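Local coordinates for protein phosphate transporter (Thermotoga maritima MSB8, PDB 6L85) that probably carries phosphate across the membrane in a sodium-dependent manner, as a member of the phosphate transporter family related to human SLC20, at residues A28-V31 and A35-V38; M46-L51 and T246-S251; N237-A242 and R322-D327. All blocks are in the same frame, centred on the assembly; numbering follows the deposited sequence.

How the interactions relate
The three contacts lie round one sodium ion, each giving it one side-chain oxygen: Thr29 from interaction 1, Ser247 from interaction 2 and Asp327 from interaction 3, with Gln243 completing the site. Their centres are about 13 Å (1 and 2), 11 Å (1 and 3) and 16 Å (2 and 3) apart. Interaction 1 is a local turn from helix 2-32 into helix 38-56, and it closes before the others open. Helix 231-258 serves both other contacts, meeting helix 38-56 through 246-251 and helix 320-339 through 237-242, with segments that alternate along the sequence. Parts far apart in the chain are thus gathered at one ion, which is consistent with sodium-dependent transport.

Interaction 1 of 3, residues A28-V31 and A35-V38; sequences ATAV and AITV. With NA (sodium ion), chain S.
The turn between helix 2-32 and helix 38-56 folds back on itself here, so that Ala30 and Val31 on the last turn of the first helix meet Ala35 and Ile36 of the connection and Val38, the first residue of the second helix. One polar link closes it: Ala35 N donates to Ala30 O at 2.9 Å, but the bond is weak, since the N-H...O angle is only 127°. The rest is carbon against carbon. Ile36 holds CG1 between its own backbone N and carbonyl carbon (chi1 54°), and this lays CG1 alongside the methyl of Ala30, 3.8 Å from CB, with CD1 of Ile36 reaching the same methyl. The two valines meet by one branch each. CG1 of Val31, anti to the backbone N (chi1 166°), lies 3.9 Å from CG2 of Val38, the two side chains meeting at a slant; the other branch of Val31, CG2, faces the carbonyl oxygens of Ile36 and Thr37.

Beyond this hydrophobic patch Thr37 sits at the N-cap position of the second helix. Its side chain caps a backbone N of the first turn while Gln40 OE1 takes up Thr37 N, a reciprocal pattern consistent with a capping box. Helix 304-311 lies against Val38, and helix 231-258 against Ala30 and Ile36.

Back on helix 2-32, Thr29, just before Ala30, does different work. Its OG1 binds the sodium ion at 2.6 Å, and the methyl of Ala30 packs beside the ion, its CB 3.8 Å away. The helix is kinked just here, for the N atoms of Thr29 and Ala30 make no bond to the turn before. The whole is a short, tight link between two successive helices, N-capped at the start of the second, and the end of the first supplies one ligand of a sodium site.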
loop_
_atom_site.group_PDB
_atom_site.type_symbol
_atom_site.label_atom_id
_atom_site.label_comp_id
_atom_site.label_asym_id
_atom_site.label_seq_id
_atom_site.Cartn_x
_atom_site.Cartn_y
_atom_site.Cartn_z
ATOM N N ALA B 28 -17.327 12.613 3.248
ATOM C CA ALA B 28 -18.309 13.423 3.962
ATOM C C ALA B 28 -18.676 12.815 5.314
ATOM O O ALA B 28 -18.941 13.553 6.257
ATOM C CB ALA B 28 -19.566 13.620 3.110
ATOM N N THR B 29 -18.703 11.487 5.433
ATOM C CA THR B 29 -18.960 10.878 6.737
ATOM C C THR B 29 -17.911 11.314 7.761
ATOM O O THR B 29 -18.255 11.760 8.862
ATOM C CB THR B 29 -18.990 9.350 6.617
ATOM O OG1 THR B 29 -17.829 8.905 5.910
ATOM C CG2 THR B 29 -20.245 8.879 5.851
ATOM N N ALA B 30 -16.623 11.201 7.404
ATOM C CA ALA B 30 -15.537 11.529 8.325
ATOM C C ALA B 30 -15.481 13.025 8.606
ATOM O O ALA B 30 -15.207 13.436 9.735
ATOM C CB ALA B 30 -14.186 11.046 7.762
ATOM N N VAL B 31 -15.730 13.850 7.586
ATOM C CA VAL B 31 -15.692 15.295 7.774
ATOM C C VAL B 31 -16.881 15.766 8.606
ATOM O O VAL B 31 -16.744 16.655 9.451
ATOM C CB VAL B 31 -15.647 16.013 6.416
ATOM C CG1 VAL B 31 -15.953 17.485 6.618
ATOM C CG2 VAL B 31 -14.289 15.836 5.755
ATOM N N ALA B 35 -14.272 13.936 12.438
ATOM C CA ALA B 35 -13.122 13.073 12.696
ATOM C C ALA B 35 -11.860 13.593 12.008
ATOM O O ALA B 35 -10.744 13.267 12.434
ATOM C CB ALA B 35 -13.414 11.641 12.252
ATOM N N ILE B 36 -12.012 14.390 10.944
ATOM C CA ILE B 36 -10.889 14.985 10.230
ATOM C C ILE B 36 -11.374 16.293 9.617
ATOM O O ILE B 36 -12.577 16.523 9.464
ATOM C CB ILE B 36 -10.298 14.059 9.122
ATOM C CG1 ILE B 36 -11.373 13.571 8.138
ATOM C CG2 ILE B 36 -9.564 12.853 9.700
ATOM C CD1 ILE B 36 -10.777 12.781 7.000
ATOM N N THR B 37 -10.427 17.155 9.259
ATOM C CA THR B 37 -10.764 18.383 8.554
ATOM C C THR B 37 -10.938 18.114 7.058
ATOM O O THR B 37 -10.497 17.096 6.525
ATOM C CB THR B 37 -9.683 19.464 8.736
ATOM O OG1 THR B 37 -8.482 19.068 8.063
ATOM C CG2 THR B 37 -9.379 19.744 10.219
ATOM N N VAL B 38 -11.561 19.079 6.381
ATOM C CA VAL B 38 -11.710 19.027 4.931
ATOM C C VAL B 38 -10.351 18.869 4.256
ATOM O O VAL B 38 -10.179 18.034 3.362
ATOM C CB VAL B 38 -12.448 20.289 4.443
ATOM C CG1 VAL B 38 -12.376 20.403 2.927
ATOM C CG2 VAL B 38 -13.904 20.275 4.928
HETATM NA NA NA S . -15.881 7.737 7.238
#

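Interaction 2 of 3, residues M46-L51 and T246-S251; sequences MFLEFL and TSCYVS. With NA (sodium ion), chain S.
Leu48 lies with its CB on Ser251 and its branched end, CG, CD1 and CD2, on Cys248. CB rests against Ser251 CB at 3.5 Å, while CG sits 3.7 Å from Cys248 CB; of the two methyls, CD1 comes near the Cys248 carbonyl oxygen and CD2 comes up beside the sulfur, SG. An alanine in place of Leu48 would keep the touch on Ser251 but would probably leave the side of Cys248 without its apolar cover.

Glu49 reaches the same helix from a bend at chi2 (-81°), which swings the carboxylate round beside Ser251. OE2 stands 3.4 Å from Ser251 O, two acceptors side by side and not bonded. The hydrogen bonds go to other partners: Glu49 OE1 bonds His254 ND1 and Ser251 OG bonds Ser26 OG.

The axes of the two segments approach to 8.5 Å and cross at -41°, a pass in which the small Ser251 probably lets the backbones come near, its CA 5.1 Å from Glu49 CA. Ser247, on the flank turned to helix 2-32, binds sodium through OG. Behind helix 38-56, Phe50 packs on helix 286-302 and sets its ring edge-to-face with Phe209 of the second subunit.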
loop_
_atom_site.group_PDB
_atom_site.type_symbol
_atom_site.label_atom_id
_atom_site.label_comp_id
_atom_site.label_asym_id
_atom_site.label_seq_id
_atom_site.Cartn_x
_atom_site.Cartn_y
_atom_site.Cartn_z
ATOM N N MET B 46 -6.571 12.034 -1.945
ATOM C CA MET B 46 -5.626 12.136 -3.051
ATOM C C MET B 46 -4.806 10.869 -3.176
ATOM O O MET B 46 -4.613 10.344 -4.280
ATOM C CB MET B 46 -4.696 13.327 -2.845
ATOM C CG MET B 46 -5.301 14.637 -3.265
ATOM S SD MET B 46 -4.068 15.936 -3.134
ATOM C CE MET B 46 -3.374 15.909 -4.784
ATOM N N PHE B 47 -4.306 10.369 -2.048
ATOM C CA PHE B 47 -3.496 9.156 -2.148
ATOM C C PHE B 47 -4.353 7.916 -2.433
ATOM O O PHE B 47 -3.986 7.081 -3.271
ATOM C CB PHE B 47 -2.650 8.963 -0.887
ATOM C CG PHE B 47 -1.345 8.293 -1.167
ATOM C CD1 PHE B 47 -1.269 6.907 -1.276
ATOM C CD2 PHE B 47 -0.198 9.047 -1.386
ATOM C CE1 PHE B 47 -0.059 6.281 -1.567
ATOM C CE2 PHE B 47 1.004 8.436 -1.672
ATOM C CZ PHE B 47 1.076 7.045 -1.769
ATOM N N LEU B 48 -5.515 7.800 -1.774
ATOM C CA LEU B 48 -6.298 6.566 -1.857
ATOM C C LEU B 48 -7.026 6.421 -3.201
ATOM O O LEU B 48 -7.131 5.304 -3.728
ATOM C CB LEU B 48 -7.283 6.493 -0.688
ATOM C CG LEU B 48 -6.830 5.784 0.598
ATOM C CD1 LEU B 48 -6.389 4.336 0.353
ATOM C CD2 LEU B 48 -5.722 6.563 1.270
ATOM N N GLU B 49 -7.539 7.527 -3.764
ATOM C CA GLU B 49 -8.155 7.497 -5.091
ATOM C C GLU B 49 -7.139 7.035 -6.133
ATOM O O GLU B 49 -7.437 6.184 -6.989
ATOM C CB GLU B 49 -8.676 8.891 -5.475
ATOM C CG GLU B 49 -9.781 9.482 -4.617
ATOM C CD GLU B 49 -11.133 8.927 -5.017
ATOM O OE1 GLU B 49 -11.234 8.434 -6.160
ATOM O OE2 GLU B 49 -12.073 8.959 -4.199
ATOM N N PHE B 50 -5.929 7.607 -6.080
ATOM C CA PHE B 50 -4.899 7.243 -7.050
ATOM C C PHE B 50 -4.518 5.781 -6.883
ATOM O O PHE B 50 -4.354 5.060 -7.870
ATOM C CB PHE B 50 -3.683 8.173 -6.901
ATOM C CG PHE B 50 -2.468 7.732 -7.682
ATOM C CD1 PHE B 50 -2.333 8.046 -9.030
ATOM C CD2 PHE B 50 -1.459 6.993 -7.066
ATOM C CE1 PHE B 50 -1.210 7.627 -9.750
ATOM C CE2 PHE B 50 -0.316 6.583 -7.785
ATOM C CZ PHE B 50 -0.190 6.897 -9.109
ATOM N N LEU B 51 -4.447 5.309 -5.635
ATOM C CA LEU B 51 -4.073 3.916 -5.393
ATOM C C LEU B 51 -5.119 2.942 -5.935
ATOM O O LEU B 51 -4.770 1.912 -6.525
ATOM C CB LEU B 51 -3.869 3.704 -3.896
ATOM C CG LEU B 51 -3.098 2.464 -3.464
ATOM C CD1 LEU B 51 -1.653 2.592 -3.930
ATOM C CD2 LEU B 51 -3.179 2.321 -1.955
ATOM N N THR B 246 -12.414 3.578 7.190
ATOM C CA THR B 246 -13.480 3.164 6.290
ATOM C C THR B 246 -13.723 4.220 5.195
ATOM O O THR B 246 -14.078 3.877 4.055
ATOM C CB THR B 246 -14.704 2.818 7.159
ATOM O OG1 THR B 246 -15.511 1.865 6.483
ATOM C CG2 THR B 246 -15.511 4.042 7.532
ATOM N N SER B 247 -13.427 5.496 5.476
ATOM C CA SER B 247 -13.465 6.497 4.412
ATOM C C SER B 247 -12.361 6.255 3.380
ATOM O O SER B 247 -12.571 6.455 2.171
ATOM C CB SER B 247 -13.334 7.897 5.006
ATOM O OG SER B 247 -14.606 8.432 5.308
ATOM N N CYS B 248 -11.174 5.843 3.844
ATOM C CA CYS B 248 -10.105 5.468 2.914
ATOM C C CYS B 248 -10.545 4.317 2.024
ATOM O O CYS B 248 -10.237 4.281 0.824
ATOM C CB CYS B 248 -8.840 5.043 3.674
ATOM S SG CYS B 248 -8.037 6.299 4.666
ATOM N N TYR B 249 -11.188 3.325 2.632
ATOM C CA TYR B 249 -11.705 2.180 1.893
ATOM C C TYR B 249 -12.648 2.644 0.775
ATOM O O TYR B 249 -12.532 2.202 -0.385
ATOM C CB TYR B 249 -12.394 1.242 2.892
ATOM C CG TYR B 249 -12.912 -0.085 2.369
ATOM C CD1 TYR B 249 -12.334 -0.724 1.278
ATOM C CD2 TYR B 249 -13.991 -0.703 2.992
ATOM C CE1 TYR B 249 -12.818 -1.945 0.829
ATOM C CE2 TYR B 249 -14.494 -1.913 2.545
ATOM C CZ TYR B 249 -13.897 -2.536 1.461
ATOM O OH TYR B 249 -14.399 -3.747 1.021
ATOM N N VAL B 250 -13.527 3.610 1.083
ATOM C CA VAL B 250 -14.413 4.106 0.025
ATOM C C VAL B 250 -13.616 4.818 -1.065
ATOM O O VAL B 250 -13.883 4.628 -2.254
ATOM C CB VAL B 250 -15.534 5.016 0.574
ATOM C CG1 VAL B 250 -16.474 5.427 -0.562
ATOM C CG2 VAL B 250 -16.334 4.309 1.629
ATOM N N SER B 251 -12.647 5.654 -0.680
ATOM C CA SER B 251 -11.809 6.383 -1.639
ATOM C C SER B 251 -11.113 5.452 -2.626
ATOM O O SER B 251 -11.051 5.724 -3.833
ATOM C CB SER B 251 -10.744 7.176 -0.888
ATOM O OG SER B 251 -11.174 8.489 -0.652
HETATM NA NA NA S . -15.881 7.737 7.238
#

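Interaction 3 of 3, residues N237-A242 and R322-D327; sequences NVFKRA and RGFTVD. With NA (sodium ion), chain S.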
loop_
_atom_site.group_PDB
_atom_site.type_symbol
_atom_site.label_atom_id
_atom_site.label_comp_id
_atom_site.label_asym_id
_atom_site.label_seq_id
_atom_site.Cartn_x
_atom_site.Cartn_y
_atom_site.Cartn_z
ATOM N N ASN B 237 -16.502 6.938 20.226
ATOM C CA ASN B 237 -15.190 7.529 19.999
ATOM C C ASN B 237 -14.306 6.596 19.167
ATOM O O ASN B 237 -13.610 7.031 18.234
ATOM C CB ASN B 237 -14.559 7.838 21.353
ATOM C CG ASN B 237 -13.281 8.599 21.227
ATOM O OD1 ASN B 237 -13.266 9.719 20.704
ATOM N ND2 ASN B 237 -12.184 7.996 21.681
ATOM N N VAL B 238 -14.368 5.298 19.464
ATOM C CA VAL B 238 -13.624 4.319 18.680
ATOM C C VAL B 238 -14.149 4.258 17.242
ATOM O O VAL B 238 -13.366 4.235 16.281
ATOM C CB VAL B 238 -13.679 2.950 19.386
ATOM C CG1 VAL B 238 -13.153 1.875 18.494
ATOM C CG2 VAL B 238 -12.845 3.004 20.644
ATOM N N PHE B 239 -15.475 4.238 17.063
ATOM C CA PHE B 239 -16.014 4.288 15.708
ATOM C C PHE B 239 -15.618 5.572 15.001
ATOM O O PHE B 239 -15.406 5.569 13.782
ATOM C CB PHE B 239 -17.534 4.155 15.715
ATOM C CG PHE B 239 -18.005 2.745 15.713
ATOM C CD1 PHE B 239 -17.841 1.946 14.594
ATOM C CD2 PHE B 239 -18.591 2.203 16.840
ATOM C CE1 PHE B 239 -18.280 0.630 14.598
ATOM C CE2 PHE B 239 -19.037 0.889 16.845
ATOM C CZ PHE B 239 -18.877 0.102 15.729
ATOM N N LYS B 240 -15.502 6.673 15.746
ATOM C CA LYS B 240 -15.138 7.952 15.149
ATOM C C LYS B 240 -13.752 7.891 14.537
ATOM O O LYS B 240 -13.502 8.475 13.474
ATOM C CB LYS B 240 -15.184 9.049 16.204
ATOM C CG LYS B 240 -14.657 10.369 15.721
ATOM C CD LYS B 240 -14.581 11.357 16.857
ATOM C CE LYS B 240 -14.781 12.766 16.359
ATOM N NZ LYS B 240 -14.577 13.728 17.478
ATOM N N ARG B 241 -12.831 7.212 15.211
ATOM C CA ARG B 241 -11.509 7.085 14.617
ATOM C C ARG B 241 -11.490 6.046 13.493
ATOM O O ARG B 241 -10.850 6.268 12.460
ATOM C CB ARG B 241 -10.481 6.772 15.699
ATOM C CG ARG B 241 -10.307 7.934 16.709
ATOM C CD ARG B 241 -9.453 9.072 16.125
ATOM N NE ARG B 241 -8.272 8.564 15.424
ATOM C CZ ARG B 241 -7.410 9.325 14.745
ATOM N NH1 ARG B 241 -7.597 10.639 14.666
ATOM N NH2 ARG B 241 -6.361 8.772 14.137
ATOM N N ALA B 242 -12.209 4.929 13.652
ATOM C CA ALA B 242 -12.182 3.856 12.658
ATOM C C ALA B 242 -12.882 4.235 11.351
ATOM O O ALA B 242 -12.568 3.671 10.283
ATOM C CB ALA B 242 -12.823 2.602 13.254
ATOM N N ARG B 322 -22.802 4.621 12.402
ATOM C CA ARG B 322 -23.537 4.586 11.146
ATOM C C ARG B 322 -22.669 5.029 9.973
ATOM O O ARG B 322 -22.791 4.471 8.882
ATOM C CB ARG B 322 -24.788 5.452 11.232
ATOM C CG ARG B 322 -25.922 4.773 11.983
ATOM C CD ARG B 322 -27.226 5.563 11.901
ATOM N NE ARG B 322 -28.318 4.787 12.473
ATOM C CZ ARG B 322 -28.536 4.658 13.777
ATOM N NH1 ARG B 322 -27.742 5.270 14.650
ATOM N NH2 ARG B 322 -29.550 3.922 14.205
ATOM N N GLY B 323 -21.832 6.060 10.160
ATOM C CA GLY B 323 -20.927 6.470 9.095
ATOM C C GLY B 323 -19.934 5.377 8.741
ATOM O O GLY B 323 -19.676 5.116 7.568
ATOM N N PHE B 324 -19.369 4.725 9.764
ATOM C CA PHE B 324 -18.569 3.517 9.587
ATOM C C PHE B 324 -19.291 2.485 8.720
ATOM O O PHE B 324 -18.714 1.949 7.760
ATOM C CB PHE B 324 -18.253 2.937 10.970
ATOM C CG PHE B 324 -17.375 1.706 10.953
ATOM C CD1 PHE B 324 -15.991 1.825 11.005
ATOM C CD2 PHE B 324 -17.936 0.427 10.940
ATOM C CE1 PHE B 324 -15.172 0.697 11.019
ATOM C CE2 PHE B 324 -17.131 -0.697 10.960
ATOM C CZ PHE B 324 -15.739 -0.561 10.995
ATOM N N THR B 325 -20.556 2.183 9.067
ATOM C CA THR B 325 -21.336 1.176 8.337
ATOM C C THR B 325 -21.626 1.607 6.895
ATOM O O THR B 325 -21.547 0.795 5.967
ATOM C CB THR B 325 -22.639 0.900 9.106
ATOM O OG1 THR B 325 -22.317 0.286 10.362
ATOM C CG2 THR B 325 -23.586 -0.039 8.333
ATOM N N VAL B 326 -21.964 2.880 6.696
ATOM C CA VAL B 326 -22.277 3.402 5.368
ATOM C C VAL B 326 -21.064 3.289 4.458
ATOM O O VAL B 326 -21.161 2.854 3.302
ATOM C CB VAL B 326 -22.751 4.865 5.479
ATOM C CG1 VAL B 326 -22.655 5.601 4.122
ATOM C CG2 VAL B 326 -24.160 4.923 6.044
ATOM N N ASP B 327 -19.903 3.693 4.972
ATOM C CA ASP B 327 -18.677 3.604 4.191
ATOM C C ASP B 327 -18.325 2.166 3.865
ATOM O O ASP B 327 -18.010 1.841 2.711
ATOM C CB ASP B 327 -17.521 4.240 4.950
ATOM C CG ASP B 327 -17.645 5.738 5.061
ATOM O OD1 ASP B 327 -18.391 6.349 4.263
ATOM O OD2 ASP B 327 -16.965 6.309 5.945
HETATM NA NA NA S . -15.881 7.737 7.238
#
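Phe239 points the edge of its ring at the face of Phe324, a T-shaped (edge-to-face) stack wedged between helix 231-258 and helix 320-339. The ring centroids are 5.2 Å apart and the planes stand at 72°. The CD1-CE1 side of Phe239 does the touching: CD1 lies 3.7 Å from Phe324 CG, and CE1 is equally close to Phe324 CD2, so the edge comes down near the rim of the face, on the side where the ring joins its CB, and not over its centre.

Phe324 can receive it because its CG is anti to the backbone N (chi1 -178°), which carries the ring out from its own helix toward helix 231-258. Along its CD1-CE1 side, across the ring from CD2, Phe324 meets Ala242, one turn on from Phe239. The methyl CB of Ala242 is 3.8 Å from Phe324 CE1 and approaches obliquely, while the carbonyl carbon of Ala242 lies at the ring's edge, in its plane. The phenyl group is thus held from two directions by residues three apart on one helix. Ile175 of helix 167-194 touches both Phe239 and Ala242; Phe178 of that same helix and Met153 of helix 129-162 pack on Phe324, so the aromatic pair belongs to the buried apolar interior of the helical bundle.

Close behind this stack the chemistry changes. Phe324 O accepts a weak hydrogen bond from Thr246 OG1, and one turn further along its helix Asp327 enters the sodium site that Thr29, Gln243 and Ser247 complete. Asp327 turns its CG beside the backbone N (chi1 -69°), and one carboxylate oxygen does the binding: OD2 sits 2.2 Å from the sodium ion, whereas OD1 stays 4.1 Å from it.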